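Local coordinates for protein cytochrome P450 (Picrophilus torridus, PDB 2RFB) that binds heme and probably acts as a monooxygenase, inserting one atom of molecular oxygen into its substrates, at residues Lys75-Ile78 and Glu79-Ser82; Tyr16-Ser19 and Asp20-Val24; Val145-Leu148 and Leu149-Phe152; Asp60-Ala63 and Pro64-Pro68; Phe271-Pro274 and Asp275-Lys278. All blocks are in the same frame, centred on the assembly; numbering follows the deposited sequence.

Five local contacts, four on helices and one at a beta turn, illustrate how chemistry follows place in a P450 fold. Interaction 1 opens helix 75-86 and interaction 3 lies near the end of helix 136-153, each partly buried, with apolar side chains against other helices and charged ones on the outer side. Interaction 2 begins helix 18-26 with K17 at the N-cap position, and in interaction 4 P64 interrupts the bonding near the end of helix 52-66, close to the heme. Interaction 5 is a surface turn, closed by a backbone bond and bridged by a salt bridge. Interactions 2 and 5 touch through Y18 and F271, whereas interactions 3 and 5 lie with centres about 48 Å apart.

Interaction 1. Residues Lys75-Ile78 and Glu79-Ser82; sequences KDFI and EETS
F77 lays one face of its ring over the hydroxyl of T81, whose OG1 sits 3.5 Å above the ring plane and displaced toward the rim. The two residues are one alpha-helical turn apart on helix 75-86, and the ring reaches this position because CG stands anti to the backbone N (chi1 178°), beside its own carbonyl. That carbonyl is gripped twice: F77 O accepts from T81 N and from T81 OG1, each at 2.8 Å, the two donors arriving from opposite faces of the carbonyl plane. Such a hydroxyl bond to the carbonyl four residues back is a familiar way for threonine to satisfy its polar group within a helix. E80 approaches the same ring obliquely, its carboxylate plane turned 76° from that of the ring. Beyond this pair, F77 packs on I106 and K109 of helix 101-111, while I78 meets that helix and also L300, L303 and I307 of helix 298-315. Replacing F77 with an alanine would probably open a gap against I106 and leave the T81 hydroxyl without its aromatic cover. On the outer side, K75 and E79 are less firmly joined, with K75 NZ still 4.3 Å from E79 OE2. The backbone beneath them is regular: E79 N points almost straight at K75 O, with an N-H...O angle of 178° over 2.9 Å.

Interaction 2. Residues Tyr16-Ser19 and Asp20-Val24; sequences YKYS and DVKHV
Y18 and K22, one helical turn apart, slant across each other, so that the ring atom CE2 of Y18 comes to 3.9 Å from CD of K22. The aliphatic part of the lysine thus meets the tyrosine obliquely, and the polar ends are joined by a water lying in the plane of the ring at its edge. This water donates to Y18 OH at 2.6 Å and accepts from K22 NZ at 3.0 Å; the same hydroxyl is also hydrogen-bonded to M284 O. A chi1 of -178° swings the Y18 ring away from its own N and alongside its carbonyl carbon; the ring also stacks on F270. K17 and D20 are arranged differently: they lie side by side and point the same way, forming a long salt bridge whose exact geometry is doubtful. The ammonium of K17 has a second acidic partner in D5. V21 has its CG2 3.4 Å from K17 O and packs against L261, A264 and V259. Beneath these side chains, V21 N bonds K17 O at 2.8 Å, and K22 N and H23 N repeat the pattern. This is the first turn of an alpha helix, with K17 at the N-cap position, set against strand 256-259 of the small beta sheet.

Interaction 3. Residues Val145-Leu148 and Leu149-Phe152; sequences VSRL and LEIF
Two successive bends, chi2 at -55° and chi3 at -49°, fold the R147 side chain back over the next helical turn and bring its guanidinium across E150 and I151. E150 CB lies over one face of that flat group, 3.4 Å from R147 NH1, and the side chains of R147 and E150 cross at about a right angle. The carboxylate of E150 does not close an ion pair here; E150 OE1 remains 5.9 Å from R147 NH1. R147 NE instead forms a salt bridge with D117. I151 also crosses R147 nearly perpendicularly, its CG1 coming to 3.7 Å from R147 NH2. All of this takes place on helix 136-153, an amphipathic alpha helix in which L148, I151 and F152 are buried while S146 and E150 are exposed. L148 packs on I179 of helix 175-206 and on I113; F152 reaches K178 and I182 of that same long helix as well as I160, L163 and A164 of helix 159-164. Along the backbone, the bond from E150 N to S146 O is weak, whereas F152 N meets L148 O at 2.9 Å and 176°. The L148 carbonyl oxygen is also approached by the F152 ring, whose CD1 stands 3.1 Å from it.

Interaction 4. Residues Asp60-Ala63 and Pro64-Pro68; sequences DISA and PYFLP
D60 meets the next turn through its carbonyl, which faces the ring of P64: D60 O lies 3.0 Å from P64 CD, where an ordinary residue would have offered an N-H. The carboxylate of D60 turns elsewhere, to a salt bridge with K56. I61 follows, its carbonyl oxygen at the edge of the Y65 ring and in the ring plane, 3.9 Å from Y65 CE1. Its side chain packs on L163, L168 and L173. S62 O accepts two bonds, from Y65 N at 2.8 Å and weakly from F66 N. The Y65 donor stands above the carbonyl plane, 45° out of it. These features mark a proline kink in the weakly bonded last part of helix 52-66: P64 has no N-H to give, and Y65 N lacks the usual bond four residues back, reaching S62 O instead. The S62 hydroxyl is held by Y181 OH, and the F66 ring places its edge toward S62 O while its side chain comes to about 4 Å from the heme. A63 closes the segment: its CB touches P64 CD at 3.3 Å, and A63 O takes F66 N at 2.9 Å, with a weaker bond from L67 N, the residue at the N-cap position of helix 68-71.

Interaction 5. Residues Phe271-Pro274 and Asp275-Lys278; sequences FDEP and DLFK. With SO4 (sulfate ion), chain E.
E273 and K278 meet in a salt bridge, K278 NZ donating to E273 OE1 at 2.8 Å. The ammonium meets that oxygen on its anti side, 32° out of the carboxylate plane, while the two chains slant across each other and K278 CE comes to 3.8 Å from E273 CB. The other carboxylate oxygen, E273 OE2, rests on L276 CD1 at 3.4 Å. Beneath them lies a type I beta turn from E273 to L276, closed by L276 N to E273 O at 3.1 Å. This backbone is the tight part: P274, at the second position, is buried with its carbonyl bonded to R227, and R281 takes the carbonyls of D272, E273 and L276. Substituting an alanine for K278 would probably leave the E273 carboxylate without its mate and free to swing away from the turn. By contrast, the side chains of D272, E273, D275 and L276 are exposed, and among them the salt bridge is the close contact; D275 is tied to R266, but D272 OD1 remains 4.6 Å from K278 NZ. A sulfate, probably from the crystallisation liquor, sits beside D272, whose backbone N donates to sulfate O1 at 2.6 Å, while sulfate O4 lies near the plane of the F271 ring, at its edge.

Interaction 1. Residues Lys75-Ile78 and Glu79-Ser82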
loop_
_atom_site.group_PDB
_atom_site.type_symbol
_atom_site.label_atom_id
_atom_site.label_comp_id
_atom_site.label_asym_id
_atom_site.label_seq_id
_atom_site.Cartn_x
_atom_site.Cartn_y
_atom_site.Cartn_z
ATOM N N LYS A 75 -12.104 -5.735 12.731
ATOM C CA LYS A 75 -13.117 -6.166 11.756
ATOM C C LYS A 75 -14.491 -5.435 11.892
ATOM O O LYS A 75 -15.023 -4.893 10.908
ATOM C CB LYS A 75 -13.273 -7.695 11.781
ATOM C CG LYS A 75 -14.330 -8.267 10.826
ATOM C CD LYS A 75 -14.761 -9.664 11.279
ATOM C CE LYS A 75 -16.292 -9.753 11.429
ATOM N NZ LYS A 75 -16.712 -10.772 12.438
ATOM N N ASP A 76 -15.068 -5.395 13.084
ATOM C CA ASP A 76 -16.391 -4.767 13.200
ATOM C C ASP A 76 -16.342 -3.257 12.865
ATOM O O ASP A 76 -17.237 -2.718 12.173
ATOM C CB ASP A 76 -17.050 -5.054 14.554
ATOM C CG ASP A 76 -17.412 -6.546 14.736
ATOM O OD1 ASP A 76 -16.743 -7.433 14.183
ATOM O OD2 ASP A 76 -18.378 -6.858 15.452
ATOM N N PHE A 77 -15.288 -2.593 13.332
ATOM C CA PHE A 77 -15.092 -1.209 12.973
ATOM C C PHE A 77 -14.996 -0.990 11.450
ATOM O O PHE A 77 -15.568 -0.014 10.930
ATOM C CB PHE A 77 -13.900 -0.597 13.701
ATOM C CG PHE A 77 -13.630 0.829 13.304
ATOM C CD1 PHE A 77 -14.436 1.866 13.776
ATOM C CD2 PHE A 77 -12.610 1.139 12.439
ATOM C CE1 PHE A 77 -14.213 3.211 13.391
ATOM C CE2 PHE A 77 -12.390 2.484 12.051
ATOM C CZ PHE A 77 -13.188 3.508 12.539
ATOM N N ILE A 78 -14.309 -1.881 10.733
ATOM C CA ILE A 78 -14.169 -1.721 9.282
ATOM C C ILE A 78 -15.493 -1.994 8.568
ATOM O O ILE A 78 -15.886 -1.247 7.668
ATOM C CB ILE A 78 -12.983 -2.535 8.702
ATOM C CG1 ILE A 78 -11.654 -2.093 9.307
ATOM C CG2 ILE A 78 -12.907 -2.421 7.196
ATOM C CD1 ILE A 78 -10.663 -3.160 9.211
ATOM N N GLU A 79 -16.203 -3.023 8.997
ATOM C CA GLU A 79 -17.567 -3.281 8.538
ATOM C C GLU A 79 -18.497 -2.094 8.768
ATOM O O GLU A 79 -19.185 -1.670 7.853
ATOM C CB GLU A 79 -18.150 -4.479 9.278
ATOM C CG GLU A 79 -18.081 -5.789 8.555
ATOM C CD GLU A 79 -18.142 -6.993 9.511
ATOM O OE1 GLU A 79 -18.959 -7.019 10.476
ATOM O OE2 GLU A 79 -17.354 -7.930 9.292
ATOM N N GLU A 80 -18.548 -1.590 10.001
ATOM C CA GLU A 80 -19.325 -0.384 10.314
ATOM C C GLU A 80 -18.923 0.745 9.367
ATOM O O GLU A 80 -19.767 1.321 8.703
ATOM C CB GLU A 80 -19.143 0.069 11.787
ATOM C CG GLU A 80 -19.738 1.495 12.090
ATOM C CD GLU A 80 -19.304 2.114 13.448
ATOM O OE1 GLU A 80 -20.218 2.413 14.257
ATOM O OE2 GLU A 80 -18.074 2.308 13.703
ATOM N N THR A 81 -17.632 1.041 9.281
ATOM C CA THR A 81 -17.206 2.138 8.427
ATOM C C THR A 81 -17.590 1.925 6.953
ATOM O O THR A 81 -18.165 2.818 6.284
ATOM C CB THR A 81 -15.710 2.371 8.552
ATOM O OG1 THR A 81 -15.413 2.599 9.925
ATOM C CG2 THR A 81 -15.301 3.566 7.756
ATOM N N SER A 82 -17.280 0.739 6.450
ATOM C CA SER A 82 -17.494 0.479 5.046
ATOM C C SER A 82 -18.970 0.627 4.749
ATOM O O SER A 82 -19.351 1.209 3.721
ATOM C CB SER A 82 -16.958 -0.892 4.674
ATOM O OG SER A 82 -17.423 -1.268 3.408
#

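Interaction 2. Residues Tyr16-Ser19 and Asp20-Val24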
loop_
_atom_site.group_PDB
_atom_site.type_symbol
_atom_site.label_atom_id
_atom_site.label_comp_id
_atom_site.label_asym_id
_atom_site.label_seq_id
_atom_site.Cartn_x
_atom_site.Cartn_y
_atom_site.Cartn_z
ATOM N N TYR A 16 12.558 -7.358 -14.395
ATOM C CA TYR A 16 11.186 -7.684 -14.794
ATOM C C TYR A 16 10.717 -9.084 -14.457
ATOM O O TYR A 16 9.549 -9.266 -14.179
ATOM C CB TYR A 16 11.062 -7.562 -16.311
ATOM C CG TYR A 16 11.310 -6.203 -16.845
ATOM C CD1 TYR A 16 12.500 -5.916 -17.506
ATOM C CD2 TYR A 16 10.345 -5.185 -16.709
ATOM C CE1 TYR A 16 12.724 -4.664 -18.017
ATOM C CE2 TYR A 16 10.568 -3.911 -17.220
ATOM C CZ TYR A 16 11.769 -3.665 -17.858
ATOM O OH TYR A 16 12.035 -2.420 -18.397
ATOM N N LYS A 17 11.600 -10.067 -14.569
ATOM C CA LYS A 17 11.273 -11.457 -14.376
ATOM C C LYS A 17 11.036 -11.700 -12.930
ATOM O O LYS A 17 11.719 -11.126 -12.087
ATOM C CB LYS A 17 12.439 -12.349 -14.779
ATOM C CG LYS A 17 12.703 -12.479 -16.253
ATOM C CD LYS A 17 13.755 -13.554 -16.460
ATOM C CE LYS A 17 15.211 -13.047 -16.459
ATOM N NZ LYS A 17 16.143 -14.129 -17.014
ATOM N N TYR A 18 10.060 -12.555 -12.640
ATOM C CA TYR A 18 9.686 -12.877 -11.266
ATOM C C TYR A 18 10.871 -13.389 -10.450
ATOM O O TYR A 18 11.112 -12.879 -9.376
ATOM C CB TYR A 18 8.532 -13.869 -11.256
ATOM C CG TYR A 18 7.985 -14.276 -9.891
ATOM C CD1 TYR A 18 6.709 -13.902 -9.502
ATOM C CD2 TYR A 18 8.724 -15.106 -9.029
ATOM C CE1 TYR A 18 6.193 -14.285 -8.259
ATOM C CE2 TYR A 18 8.226 -15.508 -7.792
ATOM C CZ TYR A 18 6.948 -15.112 -7.412
ATOM O OH TYR A 18 6.449 -15.504 -6.165
ATOM N N SER A 19 11.634 -14.362 -10.936
ATOM C CA SER A 19 12.757 -14.793 -10.130
ATOM C C SER A 19 13.783 -13.722 -9.892
ATOM O O SER A 19 14.445 -13.758 -8.857
ATOM C CB SER A 19 13.437 -16.042 -10.673
ATOM O OG SER A 19 13.513 -15.924 -12.060
ATOM N N ASP A 20 13.932 -12.771 -10.819
ATOM C CA ASP A 20 14.920 -11.714 -10.626
ATOM C C ASP A 20 14.396 -10.663 -9.660
ATOM O O ASP A 20 15.141 -10.187 -8.804
ATOM C CB ASP A 20 15.293 -11.083 -11.955
ATOM C CG ASP A 20 16.064 -12.008 -12.827
ATOM O OD1 ASP A 20 16.762 -12.918 -12.305
ATOM O OD2 ASP A 20 15.998 -11.820 -14.053
ATOM N N VAL A 21 13.119 -10.294 -9.783
ATOM C CA VAL A 21 12.523 -9.355 -8.833
ATOM C C VAL A 21 12.702 -9.906 -7.421
ATOM O O VAL A 21 13.246 -9.237 -6.544
ATOM C CB VAL A 21 11.034 -9.014 -9.159
ATOM C CG1 VAL A 21 10.396 -8.179 -8.041
ATOM C CG2 VAL A 21 10.920 -8.238 -10.511
ATOM N N LYS A 22 12.333 -11.169 -7.228
ATOM C CA LYS A 22 12.488 -11.870 -5.936
ATOM C C LYS A 22 13.925 -11.974 -5.434
ATOM O O LYS A 22 14.162 -11.775 -4.228
ATOM C CB LYS A 22 11.926 -13.264 -6.063
ATOM C CG LYS A 22 11.774 -13.960 -4.779
ATOM C CD LYS A 22 10.920 -15.154 -5.059
ATOM C CE LYS A 22 10.839 -16.016 -3.900
ATOM N NZ LYS A 22 10.780 -17.407 -4.439
ATOM N N HIS A 23 14.867 -12.290 -6.335
ATOM C CA HIS A 23 16.262 -12.336 -5.974
ATOM C C HIS A 23 16.652 -10.954 -5.416
ATOM O O HIS A 23 17.199 -10.818 -4.319
ATOM C CB HIS A 23 17.118 -12.663 -7.194
ATOM C CG HIS A 23 18.589 -12.586 -6.927
ATOM N ND1 HIS A 23 19.381 -11.554 -7.393
ATOM C CD2 HIS A 23 19.404 -13.385 -6.196
ATOM C CE1 HIS A 23 20.628 -11.743 -6.985
ATOM N NE2 HIS A 23 20.670 -12.845 -6.261
ATOM N N VAL A 24 16.330 -9.910 -6.164
ATOM C CA VAL A 24 16.696 -8.574 -5.704
ATOM C C VAL A 24 16.066 -8.299 -4.328
ATOM O O VAL A 24 16.769 -8.013 -3.380
ATOM C CB VAL A 24 16.318 -7.465 -6.765
ATOM C CG1 VAL A 24 16.236 -6.090 -6.113
ATOM C CG2 VAL A 24 17.293 -7.512 -7.937
HETATM O O HOH W 1 7.831 -17.014 -4.619
#

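Interaction 3. Residues Val145-Leu148 and Leu149-Phe152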
loop_
_atom_site.group_PDB
_atom_site.type_symbol
_atom_site.label_atom_id
_atom_site.label_comp_id
_atom_site.label_asym_id
_atom_site.label_seq_id
_atom_site.Cartn_x
_atom_site.Cartn_y
_atom_site.Cartn_z
ATOM N N VAL A 145 0.328 18.856 13.275
ATOM C CA VAL A 145 1.535 18.494 14.002
ATOM C C VAL A 145 1.392 19.003 15.417
ATOM O O VAL A 145 1.704 18.335 16.386
ATOM C CB VAL A 145 2.792 19.078 13.283
ATOM C CG1 VAL A 145 3.983 19.216 14.186
ATOM C CG2 VAL A 145 3.138 18.221 12.107
ATOM N N SER A 146 0.895 20.206 15.538
ATOM C CA SER A 146 0.528 20.695 16.841
ATOM C C SER A 146 -0.397 19.702 17.601
ATOM O O SER A 146 -0.057 19.280 18.696
ATOM C CB SER A 146 -0.076 22.065 16.720
ATOM O OG SER A 146 -0.306 22.553 18.019
ATOM N N ARG A 147 -1.531 19.302 17.030
ATOM C CA ARG A 147 -2.400 18.317 17.697
ATOM C C ARG A 147 -1.663 17.015 17.987
ATOM O O ARG A 147 -1.814 16.440 19.059
ATOM C CB ARG A 147 -3.672 18.004 16.894
ATOM C CG ARG A 147 -4.844 18.944 17.109
ATOM C CD ARG A 147 -5.291 19.097 18.588
ATOM N NE ARG A 147 -5.475 17.805 19.260
ATOM C CZ ARG A 147 -5.440 17.620 20.583
ATOM N NH1 ARG A 147 -5.237 18.653 21.422
ATOM N NH2 ARG A 147 -5.617 16.394 21.074
ATOM N N LEU A 148 -0.854 16.569 17.039
ATOM C CA LEU A 148 -0.089 15.336 17.210
ATOM C C LEU A 148 0.711 15.304 18.504
ATOM O O LEU A 148 0.762 14.278 19.186
ATOM C CB LEU A 148 0.843 15.090 16.019
ATOM C CG LEU A 148 0.181 14.453 14.793
ATOM C CD1 LEU A 148 1.204 14.224 13.693
ATOM C CD2 LEU A 148 -0.546 13.116 15.127
ATOM N N LEU A 149 1.333 16.430 18.828
ATOM C CA LEU A 149 2.167 16.524 19.992
ATOM C C LEU A 149 1.333 16.429 21.261
ATOM O O LEU A 149 1.757 15.835 22.242
ATOM C CB LEU A 149 2.986 17.820 19.953
ATOM C CG LEU A 149 4.055 17.911 18.839
ATOM C CD1 LEU A 149 4.813 19.226 18.923
ATOM C CD2 LEU A 149 5.044 16.740 18.844
ATOM N N GLU A 150 0.139 17.004 21.239
ATOM C CA GLU A 150 -0.787 16.852 22.354
ATOM C C GLU A 150 -1.203 15.381 22.523
ATOM O O GLU A 150 -1.234 14.871 23.622
ATOM C CB GLU A 150 -1.994 17.786 22.186
ATOM C CG GLU A 150 -2.016 19.092 23.065
ATOM C CD GLU A 150 -0.646 19.558 23.624
ATOM O OE1 GLU A 150 0.353 19.646 22.858
ATOM O OE2 GLU A 150 -0.583 19.878 24.846
ATOM N N ILE A 151 -1.460 14.687 21.428
ATOM C CA ILE A 151 -1.926 13.320 21.514
ATOM C C ILE A 151 -0.845 12.422 22.082
ATOM O O ILE A 151 -1.097 11.655 23.018
ATOM C CB ILE A 151 -2.357 12.807 20.161
ATOM C CG1 ILE A 151 -3.556 13.623 19.679
ATOM C CG2 ILE A 151 -2.687 11.329 20.255
ATOM C CD1 ILE A 151 -3.632 13.745 18.182
ATOM N N PHE A 152 0.364 12.553 21.545
ATOM C CA PHE A 152 1.510 11.815 22.058
ATOM C C PHE A 152 1.642 11.857 23.579
ATOM O O PHE A 152 2.205 10.939 24.181
ATOM C CB PHE A 152 2.806 12.284 21.401
ATOM C CG PHE A 152 3.129 11.555 20.137
ATOM C CD1 PHE A 152 3.111 12.208 18.917
ATOM C CD2 PHE A 152 3.427 10.202 20.160
ATOM C CE1 PHE A 152 3.391 11.529 17.767
ATOM C CE2 PHE A 152 3.705 9.518 18.996
ATOM C CZ PHE A 152 3.684 10.180 17.807
#

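Interaction 4. Residues Asp60-Ala63 and Pro64-Pro68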
loop_
_atom_site.group_PDB
_atom_site.type_symbol
_atom_site.label_atom_id
_atom_site.label_comp_id
_atom_site.label_asym_id
_atom_site.label_seq_id
_atom_site.Cartn_x
_atom_site.Cartn_y
_atom_site.Cartn_z
ATOM N N ASP A 60 9.873 -3.463 14.461
ATOM C CA ASP A 60 9.370 -4.236 15.634
ATOM C C ASP A 60 8.427 -3.436 16.568
ATOM O O ASP A 60 7.517 -3.997 17.202
ATOM C CB ASP A 60 10.520 -4.833 16.483
ATOM C CG ASP A 60 11.250 -6.029 15.797
ATOM O OD1 ASP A 60 12.367 -6.383 16.256
ATOM O OD2 ASP A 60 10.734 -6.628 14.821
ATOM N N ILE A 61 8.665 -2.129 16.661
ATOM C CA ILE A 61 7.835 -1.265 17.467
ATOM C C ILE A 61 6.360 -1.459 17.114
ATOM O O ILE A 61 5.538 -1.501 18.001
ATOM C CB ILE A 61 8.271 0.213 17.309
ATOM C CG1 ILE A 61 9.724 0.383 17.798
ATOM C CG2 ILE A 61 7.263 1.189 17.968
ATOM C CD1 ILE A 61 10.411 1.683 17.331
ATOM N N SER A 62 6.026 -1.623 15.840
ATOM C CA SER A 62 4.611 -1.722 15.457
ATOM C C SER A 62 4.191 -3.089 14.894
ATOM O O SER A 62 2.983 -3.394 14.812
ATOM C CB SER A 62 4.256 -0.649 14.428
ATOM O OG SER A 62 4.953 -0.861 13.227
ATOM N N ALA A 63 5.180 -3.874 14.471
ATOM C CA ALA A 63 4.950 -5.215 13.951
ATOM C C ALA A 63 3.867 -6.017 14.717
ATOM O O ALA A 63 2.896 -6.464 14.108
ATOM C CB ALA A 63 6.314 -6.021 13.858
ATOM N N PRO A 64 4.017 -6.211 16.039
ATOM C CA PRO A 64 2.953 -6.991 16.715
ATOM C C PRO A 64 1.525 -6.474 16.488
ATOM O O PRO A 64 0.587 -7.268 16.473
ATOM C CB PRO A 64 3.318 -6.906 18.206
ATOM C CG PRO A 64 4.767 -6.593 18.241
ATOM C CD PRO A 64 5.097 -5.826 16.966
ATOM N N TYR A 65 1.338 -5.175 16.297
ATOM C CA TYR A 65 -0.025 -4.665 16.148
ATOM C C TYR A 65 -0.573 -4.826 14.725
ATOM O O TYR A 65 -1.754 -4.644 14.483
ATOM C CB TYR A 65 -0.137 -3.238 16.719
ATOM C CG TYR A 65 0.437 -3.186 18.139
ATOM C CD1 TYR A 65 1.781 -2.846 18.365
ATOM C CD2 TYR A 65 -0.346 -3.554 19.255
ATOM C CE1 TYR A 65 2.316 -2.832 19.654
ATOM C CE2 TYR A 65 0.174 -3.537 20.544
ATOM C CZ TYR A 65 1.511 -3.182 20.746
ATOM O OH TYR A 65 2.048 -3.161 22.042
ATOM N N PHE A 66 0.286 -5.216 13.790
ATOM C CA PHE A 66 -0.135 -5.521 12.427
ATOM C C PHE A 66 -0.279 -7.002 12.083
ATOM O O PHE A 66 -0.657 -7.325 10.979
ATOM C CB PHE A 66 0.764 -4.791 11.422
ATOM C CG PHE A 66 0.433 -3.347 11.317
ATOM C CD1 PHE A 66 1.183 -2.396 12.003
ATOM C CD2 PHE A 66 -0.702 -2.933 10.609
ATOM C CE1 PHE A 66 0.840 -1.018 11.956
ATOM C CE2 PHE A 66 -1.059 -1.563 10.562
ATOM C CZ PHE A 66 -0.274 -0.602 11.216
ATOM N N LEU A 67 0.014 -7.898 13.012
ATOM C CA LEU A 67 -0.269 -9.336 12.820
ATOM C C LEU A 67 -1.755 -9.564 12.503
ATOM O O LEU A 67 -2.625 -8.883 13.073
ATOM C CB LEU A 67 0.092 -10.151 14.069
ATOM C CG LEU A 67 1.447 -10.128 14.812
ATOM C CD1 LEU A 67 1.415 -11.117 16.016
ATOM C CD2 LEU A 67 2.680 -10.415 13.936
ATOM N N PRO A 68 -2.060 -10.527 11.613
ATOM C CA PRO A 68 -3.439 -10.729 11.213
ATOM C C PRO A 68 -4.284 -10.964 12.425
ATOM O O PRO A 68 -5.497 -10.758 12.383
ATOM C CB PRO A 68 -3.384 -12.006 10.395
ATOM C CG PRO A 68 -2.025 -12.055 9.901
ATOM C CD PRO A 68 -1.164 -11.483 10.953
#

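Interaction 5. Residues Phe271-Pro274 and Asp275-Lys278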
loop_
_atom_site.group_PDB
_atom_site.type_symbol
_atom_site.label_atom_id
_atom_site.label_comp_id
_atom_site.label_asym_id
_atom_site.label_seq_id
_atom_site.Cartn_x
_atom_site.Cartn_y
_atom_site.Cartn_z
ATOM N N PHE A 271 3.310 -18.305 -13.361
ATOM C CA PHE A 271 1.873 -18.384 -13.349
ATOM C C PHE A 271 1.400 -18.954 -14.657
ATOM O O PHE A 271 1.731 -18.429 -15.722
ATOM C CB PHE A 271 1.281 -16.995 -13.112
ATOM C CG PHE A 271 1.739 -16.351 -11.843
ATOM C CD1 PHE A 271 2.730 -15.375 -11.865
ATOM C CD2 PHE A 271 1.192 -16.722 -10.615
ATOM C CE1 PHE A 271 3.175 -14.772 -10.705
ATOM C CE2 PHE A 271 1.632 -16.102 -9.397
ATOM C CZ PHE A 271 2.626 -15.115 -9.459
ATOM N N ASP A 272 0.629 -20.029 -14.598
ATOM C CA ASP A 272 0.031 -20.576 -15.823
ATOM C C ASP A 272 -1.026 -19.574 -16.276
ATOM O O ASP A 272 -1.854 -19.127 -15.477
ATOM C CB ASP A 272 -0.623 -21.930 -15.551
ATOM C CG ASP A 272 -0.567 -22.868 -16.754
ATOM O OD1 ASP A 272 -1.650 -23.188 -17.301
ATOM O OD2 ASP A 272 0.556 -23.316 -17.143
ATOM N N GLU A 273 -0.964 -19.186 -17.544
ATOM C CA GLU A 273 -1.918 -18.267 -18.132
ATOM C C GLU A 273 -1.976 -16.955 -17.376
ATOM O O GLU A 273 -3.026 -16.551 -16.861
ATOM C CB GLU A 273 -3.297 -18.934 -18.259
ATOM C CG GLU A 273 -3.291 -20.100 -19.277
ATOM C CD GLU A 273 -4.676 -20.678 -19.548
ATOM O OE1 GLU A 273 -5.181 -21.445 -18.699
ATOM O OE2 GLU A 273 -5.263 -20.369 -20.617
ATOM N N PRO A 274 -0.835 -16.252 -17.333
ATOM C CA PRO A 274 -0.662 -14.991 -16.564
ATOM C C PRO A 274 -1.673 -13.906 -16.901
ATOM O O PRO A 274 -2.132 -13.195 -16.006
ATOM C CB PRO A 274 0.751 -14.555 -16.932
ATOM C CG PRO A 274 1.039 -15.282 -18.258
ATOM C CD PRO A 274 0.389 -16.617 -18.065
ATOM N N ASP A 275 -2.077 -13.783 -18.157
ATOM C CA ASP A 275 -3.048 -12.718 -18.511
ATOM C C ASP A 275 -4.525 -13.033 -18.280
ATOM O O ASP A 275 -5.396 -12.258 -18.668
ATOM C CB ASP A 275 -2.742 -12.109 -19.877
ATOM C CG ASP A 275 -1.239 -11.670 -19.983
ATOM O OD1 ASP A 275 -0.733 -10.936 -19.088
ATOM O OD2 ASP A 275 -0.544 -12.125 -20.930
ATOM N N LEU A 276 -4.796 -14.120 -17.572
ATOM C CA LEU A 276 -6.147 -14.433 -17.165
ATOM C C LEU A 276 -6.360 -14.338 -15.638
ATOM O O LEU A 276 -5.485 -14.669 -14.845
ATOM C CB LEU A 276 -6.538 -15.851 -17.660
ATOM C CG LEU A 276 -6.610 -16.163 -19.182
ATOM C CD1 LEU A 276 -6.892 -17.628 -19.433
ATOM C CD2 LEU A 276 -7.670 -15.306 -19.893
ATOM N N PHE A 277 -7.555 -13.955 -15.243
ATOM C CA PHE A 277 -7.924 -13.901 -13.863
ATOM C C PHE A 277 -8.441 -15.238 -13.360
ATOM O O PHE A 277 -9.537 -15.670 -13.704
ATOM C CB PHE A 277 -9.010 -12.847 -13.707
ATOM C CG PHE A 277 -9.199 -12.380 -12.316
ATOM C CD1 PHE A 277 -8.491 -11.271 -11.848
ATOM C CD2 PHE A 277 -10.100 -13.046 -11.461
ATOM C CE1 PHE A 277 -8.667 -10.836 -10.553
ATOM C CE2 PHE A 277 -10.289 -12.608 -10.151
ATOM C CZ PHE A 277 -9.575 -11.487 -9.699
ATOM N N LYS A 278 -7.666 -15.876 -12.506
ATOM C CA LYS A 278 -8.044 -17.161 -11.938
ATOM C C LYS A 278 -7.825 -17.079 -10.443
ATOM O O LYS A 278 -6.665 -16.909 -9.986
ATOM C CB LYS A 278 -7.145 -18.259 -12.486
ATOM C CG LYS A 278 -7.050 -18.344 -14.022
ATOM C CD LYS A 278 -6.810 -19.821 -14.423
ATOM C CE LYS A 278 -5.839 -19.980 -15.601
ATOM N NZ LYS A 278 -5.701 -21.425 -15.975
HETATM S S SO4 E . -1.005 -21.252 -11.651
HETATM O O1 SO4 E . 0.109 -21.573 -12.541
HETATM O O2 SO4 E . -2.146 -20.941 -12.510
HETATM O O3 SO4 E . -1.429 -22.336 -10.760
HETATM O O4 SO4 E . -0.480 -20.134 -10.836
#